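Local coordinates for periplasmic solute binding protein (Pectobacterium atrosepticum, PDB 4RY1), which probably binds a sugar in the periplasm and delivers it to an ABC-type importer, at residues A[8-13]-A[40-45]; A[153-158]-A[240-245]. One frame throughout, in Å; residues are numbered along the deposited sequence.

Interaction 1 (A[8-13]-A[40-45]); sequences SWWGGN and AGWDGY. With ACT (acetate ion), chain F.
W10 and A40, at the C-terminal ends of the parallel strands 3-10 and 33-40, form a beta bridge, and just beyond it G11 N donates to A40 O over 3.2 Å. W10 CA also turns its hydrogen toward this oxygen, so A40 O receives two approaches. At phi 147° G11 adopts a backbone that suits glycine, where a CB would collide with the preceding carbonyl.

The indole of W10 meets two other aromatics in different ways, and the three make an aromatic cluster. W42, its CG anti to the backbone N (chi1 166°), brings its benzo edge over one indole face, with CE3 3.4 Å from W10 CE2. The benzo edge of W10 in turn stands over the centre of the Y45 ring, W10 CE3 lying 3.6 Å from Y45 CE1, with planes 70° apart. Both pairs are edge-to-face. Behind them S8 OG lies 2.8 Å from Y45 OH, and that hydroxyl is hydrogen-bonded to R63 O.

W10 NE1 makes a weak hydrogen bond to an acetate oxygen (3.2 Å), and R15 holds the same ion. The edge-to-face contacts thus fix the indole with its N-H facing the acetate, consistent with W10 lining a pocket where a polar group can bind.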
# COMPACT_ATOMS: atom_id res chain seq x y z
N SER A 8 12.20 -4.55 14.78
CA SER A 8 12.30 -4.94 13.39
C SER A 8 11.52 -4.07 12.43
O SER A 8 10.44 -3.55 12.75
CB SER A 8 11.90 -6.40 13.17
OG SER A 8 10.50 -6.65 13.39
N TRP A 9 12.05 -3.97 11.23
CA TRP A 9 11.35 -3.32 10.13
C TRP A 9 11.93 -3.77 8.79
O TRP A 9 12.95 -4.44 8.75
CB TRP A 9 11.41 -1.76 10.24
CG TRP A 9 12.78 -1.17 9.93
CD1 TRP A 9 13.21 -0.73 8.73
CD2 TRP A 9 13.87 -1.02 10.83
NE1 TRP A 9 14.49 -0.27 8.82
CE2 TRP A 9 14.93 -0.45 10.10
CE3 TRP A 9 14.05 -1.30 12.19
CZ2 TRP A 9 16.18 -0.18 10.67
CZ3 TRP A 9 15.29 -1.03 12.75
CH2 TRP A 9 16.33 -0.45 11.99
N TRP A 10 11.26 -3.40 7.70
CA TRP A 10 11.77 -3.62 6.34
C TRP A 10 11.85 -2.30 5.61
O TRP A 10 11.23 -1.30 6.00
CB TRP A 10 10.87 -4.56 5.53
CG TRP A 10 9.54 -3.96 5.18
CD1 TRP A 10 9.24 -3.20 4.09
CD2 TRP A 10 8.35 -4.06 5.94
NE1 TRP A 10 7.94 -2.80 4.14
CE2 TRP A 10 7.35 -3.34 5.25
CE3 TRP A 10 8.01 -4.72 7.11
CZ2 TRP A 10 6.06 -3.24 5.72
CZ3 TRP A 10 6.74 -4.61 7.58
CH2 TRP A 10 5.77 -3.89 6.90
N GLY A 11 12.56 -2.33 4.50
CA GLY A 11 12.64 -1.18 3.60
C GLY A 11 13.98 -1.11 2.91
O GLY A 11 14.76 -2.05 2.94
N GLY A 12 14.21 0.02 2.26
CA GLY A 12 15.46 0.26 1.56
C GLY A 12 16.45 0.99 2.45
O GLY A 12 16.14 1.37 3.60
N ASN A 13 17.63 1.25 1.90
CA ASN A 13 18.74 1.77 2.69
C ASN A 13 18.47 3.19 3.22
O ASN A 13 19.01 3.57 4.25
CB ASN A 13 20.02 1.70 1.89
CG ASN A 13 20.48 0.29 1.70
OD1 ASN A 13 20.25 -0.56 2.56
ND2 ASN A 13 21.19 0.04 0.62
N ALA A 40 15.74 -5.48 7.61
CA ALA A 40 15.71 -6.45 6.56
C ALA A 40 15.04 -5.88 5.33
O ALA A 40 14.58 -4.74 5.31
CB ALA A 40 14.97 -7.69 7.04
N GLY A 41 15.03 -6.69 4.30
CA GLY A 41 14.25 -6.42 3.12
C GLY A 41 12.87 -7.02 3.31
O GLY A 41 12.64 -7.87 4.14
N TRP A 42 11.95 -6.50 2.52
CA TRP A 42 10.54 -6.88 2.48
C TRP A 42 10.32 -8.34 2.13
O TRP A 42 9.49 -9.01 2.75
CB TRP A 42 9.87 -6.00 1.43
CG TRP A 42 8.56 -6.44 1.03
CD1 TRP A 42 8.20 -6.97 -0.18
CD2 TRP A 42 7.38 -6.37 1.81
NE1 TRP A 42 6.86 -7.24 -0.19
CE2 TRP A 42 6.33 -6.87 1.02
CE3 TRP A 42 7.10 -5.92 3.10
CZ2 TRP A 42 5.02 -6.95 1.49
CZ3 TRP A 42 5.81 -6.00 3.56
CH2 TRP A 42 4.78 -6.50 2.76
N ASP A 43 11.06 -8.84 1.15
CA ASP A 43 10.95 -10.25 0.77
C ASP A 43 11.33 -11.10 1.96
O ASP A 43 12.43 -10.99 2.48
CB ASP A 43 11.92 -10.60 -0.36
CG ASP A 43 11.57 -9.93 -1.66
OD1 ASP A 43 10.45 -9.39 -1.79
OD2 ASP A 43 12.42 -9.95 -2.56
N GLY A 44 10.44 -11.97 2.39
CA GLY A 44 10.76 -12.82 3.54
C GLY A 44 10.48 -12.26 4.93
O GLY A 44 10.57 -12.99 5.91
N TYR A 45 10.17 -10.97 5.04
CA TYR A 45 9.91 -10.39 6.36
C TYR A 45 8.71 -11.05 7.08
O TYR A 45 8.80 -11.45 8.23
CB TYR A 45 9.72 -8.88 6.26
CG TYR A 45 9.53 -8.16 7.58
CD1 TYR A 45 8.30 -8.16 8.21
CD2 TYR A 45 10.56 -7.45 8.17
CE1 TYR A 45 8.09 -7.49 9.41
CE2 TYR A 45 10.36 -6.78 9.37
CZ TYR A 45 9.13 -6.78 9.98
OH TYR A 45 8.94 -6.07 11.14
C ACT F . 7.65 0.22 1.30
O ACT F . 8.47 -0.53 1.89
OXT ACT F . 6.95 0.99 1.97
CH3 ACT F . 7.51 0.22 -0.21

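Interaction 2 (A[153-158]-A[240-245]); sequences GDSYYP and NGELAG
Two backbone hydrogen bonds tie Y157 into the loop 240-245: Y157 N donates to E242 O at 2.9 Å, and A244 N donates to Y157 O at 2.9 Å. Both are nearly linear at the acceptor (C=O...donor 170°), and together they make a single bridge between Y157 and L243. Small A244 fits close against Y157 O, and a CB on G245 would clash with P158 O, which accounts for glycine there.

Apolar contact flanks this bridge. The E242 methylene CG sits over one face of the Y156 ring, 4.0 Å from its centroid, a CH-pi contact. Y157 CD1 meets L243 CD2 at 3.9 Å, while H216 stacks on the Y157 ring.

The carboxylate of E242, carried past the tyrosine by a chain extended beyond CG (chi2 167°), is reached across the contact through water. One water donates to OE1 and S155 O; the second donates to OE2 at 2.8 Å and pairs with S155 OG. Within its own loop OE2 takes a weak bond from N240 ND2, and N240 OD1 accepts from E242 N.

That last bond closes an Asx turn after helix 236-239; on the other segment G153 to Y156 form a type I beta turn. Within the periplasmic-binding-protein fold this is plain packing of two loops beside helix 124-130, joining the exit of helix 138-152 to the loop from helix 236-239 into strand 245-249.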
# COMPACT_ATOMS: atom_id res chain seq x y z
N GLY A 153 4.25 4.57 -30.12
CA GLY A 153 4.64 3.22 -30.47
C GLY A 153 4.15 2.20 -29.47
O GLY A 153 3.77 2.52 -28.36
N ASP A 154 4.19 0.95 -29.90
CA ASP A 154 3.71 -0.20 -29.12
C ASP A 154 4.41 -0.37 -27.75
O ASP A 154 3.87 -1.02 -26.86
CB ASP A 154 3.87 -1.46 -29.97
CG ASP A 154 3.10 -2.61 -29.42
OD1 ASP A 154 1.91 -2.41 -29.07
OD2 ASP A 154 3.66 -3.69 -29.38
N SER A 155 5.60 0.20 -27.58
CA SER A 155 6.32 0.12 -26.29
C SER A 155 5.74 1.00 -25.19
O SER A 155 6.05 0.81 -24.02
CB SER A 155 7.79 0.50 -26.46
OG SER A 155 8.50 -0.50 -27.14
N TYR A 156 4.95 2.00 -25.59
CA TYR A 156 4.46 3.05 -24.69
C TYR A 156 3.05 2.82 -24.19
O TYR A 156 2.14 2.56 -24.97
CB TYR A 156 4.51 4.39 -25.42
CG TYR A 156 5.94 4.85 -25.59
CD1 TYR A 156 6.72 4.43 -26.67
CD2 TYR A 156 6.53 5.67 -24.64
CE1 TYR A 156 8.05 4.84 -26.80
CE2 TYR A 156 7.85 6.07 -24.75
CZ TYR A 156 8.61 5.66 -25.84
OH TYR A 156 9.92 6.08 -25.94
N TYR A 157 2.88 2.98 -22.87
CA TYR A 157 1.60 2.71 -22.22
C TYR A 157 1.29 3.80 -21.20
O TYR A 157 2.18 4.24 -20.48
CB TYR A 157 1.63 1.38 -21.46
CG TYR A 157 1.87 0.14 -22.30
CD1 TYR A 157 3.15 -0.22 -22.68
CD2 TYR A 157 0.82 -0.67 -22.70
CE1 TYR A 157 3.38 -1.37 -23.44
CE2 TYR A 157 1.03 -1.82 -23.46
CZ TYR A 157 2.32 -2.16 -23.83
OH TYR A 157 2.51 -3.31 -24.54
N PRO A 158 0.01 4.17 -21.09
CA PRO A 158 -0.44 5.09 -20.03
C PRO A 158 -0.06 4.68 -18.61
O PRO A 158 0.23 5.54 -17.76
CB PRO A 158 -1.97 5.05 -20.18
CG PRO A 158 -2.17 4.86 -21.64
CD PRO A 158 -1.08 3.91 -22.06
N ASN A 240 12.83 4.64 -18.21
CA ASN A 240 12.90 5.52 -19.38
C ASN A 240 11.56 6.08 -19.90
O ASN A 240 11.51 6.66 -20.99
CB ASN A 240 13.71 4.86 -20.49
CG ASN A 240 12.92 3.88 -21.30
OD1 ASN A 240 11.74 3.62 -21.05
ND2 ASN A 240 13.57 3.31 -22.30
N GLY A 241 10.50 5.94 -19.13
CA GLY A 241 9.23 6.59 -19.44
C GLY A 241 8.31 5.91 -20.42
O GLY A 241 7.29 6.49 -20.82
N GLU A 242 8.62 4.67 -20.79
CA GLU A 242 7.71 3.89 -21.65
C GLU A 242 6.41 3.52 -20.93
O GLU A 242 5.33 3.50 -21.50
CB GLU A 242 8.39 2.63 -22.18
CG GLU A 242 9.40 2.94 -23.28
CD GLU A 242 10.32 1.80 -23.63
OE1 GLU A 242 10.14 0.68 -23.12
OE2 GLU A 242 11.23 2.05 -24.45
N LEU A 243 6.56 3.14 -19.67
CA LEU A 243 5.40 2.97 -18.77
C LEU A 243 5.18 4.29 -18.06
O LEU A 243 5.97 4.70 -17.22
CB LEU A 243 5.65 1.85 -17.77
CG LEU A 243 6.02 0.47 -18.32
CD1 LEU A 243 6.35 -0.49 -17.20
CD2 LEU A 243 4.90 -0.07 -19.20
N ALA A 244 4.08 4.94 -18.43
CA ALA A 244 3.91 6.35 -18.12
C ALA A 244 3.05 6.64 -16.89
O ALA A 244 2.65 7.77 -16.64
CB ALA A 244 3.35 7.09 -19.32
N GLY A 245 2.79 5.61 -16.09
CA GLY A 245 1.97 5.77 -14.92
C GLY A 245 2.09 4.57 -14.02
O GLY A 245 2.38 3.47 -14.49
O HOH W 1 7.91 -0.89 -23.07
O HOH W 2 11.26 0.17 -26.53

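Interactions 1 and 2 lie in different parts of the chain, their centres 30 Å apart and their nearest atoms about 18 Å from each other, so neither touches the other. Interaction 1 is nearer the middle of the molecule, 15 Å from the centre of the chain, against 23 Å for interaction 2. A glycerol about 4 Å from the W10 side chain, like the acetate, probably comes from the crystallisation liquor, yet it marks the neighbourhood of 8-13 and 40-45 as a plausible binding pocket. Interaction 2, by contrast, is structural packing. The mixed sheet connects the two regions: strand 3-10 enters interaction 1, and strand 245-249 begins at interaction 2.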